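Surface glycoprotein (Trypanosoma brucei, PDB 5KLH) is a transmembrane surface antigen of the parasite's insect stage with a bilobed ectodomain, and may act as a sensor. Local coordinates at residues Lys118-Gln121 with Phe122-Lys125. Sequence-based numbering, arbitrary orientation.
Sequences KHEQ and FRNK
Arg-123 folds its guanidinium back along the helix so that one face looks onto the imidazole of His-119, one turn earlier. The two side chains come nearest at NH1 of Arg-123 and CE1 of His-119, 4.0 Å apart, and the two planes are inclined by 49°, so this is a loose, tilted overlap rather than a parallel stack. The bend lies at chi3 of the arginine (56°); up to that point its chain is extended. From three residues before the arginine, the aliphatic part of Glu-120 also meets the group, its CG lying 3.6 Å from NH2 of Arg-123. The carboxylate is turned within 17° of the guanidinium plane, yet OE2 of Glu-120 stays 4.9 Å from NH2 of Arg-123, too far for a salt bridge.

Beneath these side chains runs the regular i to i+4 bonding of helix 116-128. Arg-123 N bonds to His-119 O at 2.8 Å, tying the backbones of the same two residues. Asn-124 N bonds to Glu-120 O at 3.0 Å.

The helix lies far from the centre of the chain, in a disulfide-rich region that probably forms one of the two lobes, and packs against strand 132-135. There Tyr-133 OH bonds NE2 of the buried His-119, while Thr-135 OG1 receives NH1 of Arg-123. With both polar ends engaged on that strand, the imidazole and guanidinium are probably held more by these partners than by each other; the carboxylate, and a sulfate ion about 4 Å from the arginine side chain, probably from the crystallisation liquor, may each temper its positive charge through space.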
loop_
_atom_site.group_PDB
_atom_site.type_symbol
_atom_site.label_atom_id
_atom_site.label_comp_id
_atom_site.label_asym_id
_atom_site.label_seq_id
_atom_site.Cartn_x
_atom_site.Cartn_y
_atom_site.Cartn_z
ATOM N N LYS A 118 -9.573 26.376 7.113
ATOM C CA LYS A 118 -9.261 24.955 7.058
ATOM C C LYS A 118 -7.826 24.719 6.596
ATOM O O LYS A 118 -7.178 23.789 7.071
ATOM C CB LYS A 118 -10.231 24.208 6.136
ATOM C CG LYS A 118 -11.627 24.059 6.705
ATOM C CD LYS A 118 -11.633 23.155 7.913
ATOM C CE LYS A 118 -13.066 22.796 8.281
ATOM N NZ LYS A 118 -13.871 22.528 7.047
ATOM N N HIS A 119 -7.339 25.556 5.685
ATOM C CA HIS A 119 -5.949 25.457 5.234
ATOM C C HIS A 119 -4.999 25.726 6.401
ATOM O O HIS A 119 -4.037 24.980 6.619
ATOM C CB HIS A 119 -5.681 26.433 4.087
ATOM C CG HIS A 119 -4.295 26.336 3.530
ATOM N ND1 HIS A 119 -3.550 27.444 3.191
ATOM C CD2 HIS A 119 -3.515 25.260 3.262
ATOM C CE1 HIS A 119 -2.371 27.055 2.732
ATOM N NE2 HIS A 119 -2.326 25.735 2.767
ATOM N N GLU A 120 -5.283 26.787 7.153
ATOM C CA GLU A 120 -4.477 27.152 8.316
ATOM C C GLU A 120 -4.397 26.000 9.313
ATOM O O GLU A 120 -3.341 25.723 9.877
ATOM C CB GLU A 120 -5.055 28.398 8.995
ATOM C CG GLU A 120 -4.819 29.694 8.237
ATOM C CD GLU A 120 -5.777 30.799 8.658
ATOM O OE1 GLU A 120 -6.528 30.595 9.633
ATOM O OE2 GLU A 120 -5.784 31.867 8.007
ATOM N N GLN A 121 -5.528 25.331 9.523
ATOM C CA GLN A 121 -5.580 24.182 10.418
ATOM C C GLN A 121 -4.707 23.040 9.892
ATOM O O GLN A 121 -3.936 22.435 10.642
ATOM C CB GLN A 121 -7.030 23.711 10.593
ATOM C CG GLN A 121 -7.210 22.615 11.624
ATOM C CD GLN A 121 -8.675 22.368 11.963
ATOM O OE1 GLN A 121 -9.578 22.890 11.301
ATOM N NE2 GLN A 121 -8.915 21.577 13.004
ATOM N N PHE A 122 -4.825 22.771 8.595
ATOM C CA PHE A 122 -4.047 21.729 7.938
ATOM C C PHE A 122 -2.551 22.011 8.021
ATOM O O PHE A 122 -1.750 21.095 8.217
ATOM C CB PHE A 122 -4.483 21.604 6.471
ATOM C CG PHE A 122 -3.813 20.478 5.722
ATOM C CD1 PHE A 122 -4.310 19.185 5.802
ATOM C CD2 PHE A 122 -2.705 20.724 4.914
ATOM C CE1 PHE A 122 -3.710 18.146 5.099
ATOM C CE2 PHE A 122 -2.095 19.691 4.215
ATOM C CZ PHE A 122 -2.598 18.401 4.303
ATOM N N ARG A 123 -2.180 23.276 7.864
ATOM C CA ARG A 123 -0.779 23.676 7.945
ATOM C C ARG A 123 -0.248 23.502 9.367
ATOM O O ARG A 123 0.850 22.968 9.574
ATOM C CB ARG A 123 -0.620 25.121 7.466
ATOM C CG ARG A 123 0.766 25.726 7.637
ATOM C CD ARG A 123 0.879 27.002 6.813
ATOM N NE ARG A 123 -0.160 27.973 7.162
ATOM C CZ ARG A 123 -0.562 28.976 6.381
ATOM N NH1 ARG A 123 -0.023 29.160 5.180
ATOM N NH2 ARG A 123 -1.514 29.801 6.805
ATOM N N ASN A 124 -1.035 23.933 10.349
ATOM C CA ASN A 124 -0.637 23.777 11.747
ATOM C C ASN A 124 -0.541 22.309 12.123
ATOM O O ASN A 124 0.318 21.918 12.916
ATOM C CB ASN A 124 -1.617 24.493 12.685
ATOM C CG ASN A 124 -1.564 26.008 12.554
ATOM O OD1 ASN A 124 -0.571 26.577 12.095
ATOM N ND2 ASN A 124 -2.644 26.671 12.967
ATOM N N LYS A 125 -1.422 21.497 11.546
ATOM C CA LYS A 125 -1.429 20.065 11.815
ATOM C C LYS A 125 -0.145 19.426 11.300
ATOM O O LYS A 125 0.446 18.556 11.951
ATOM C CB LYS A 125 -2.651 19.401 11.175
ATOM C CG LYS A 125 -2.736 17.904 11.416
ATOM C CD LYS A 125 -4.152 17.375 11.226
ATOM C CE LYS A 125 -4.218 15.891 11.546
ATOM N NZ LYS A 125 -3.304 15.090 10.683
#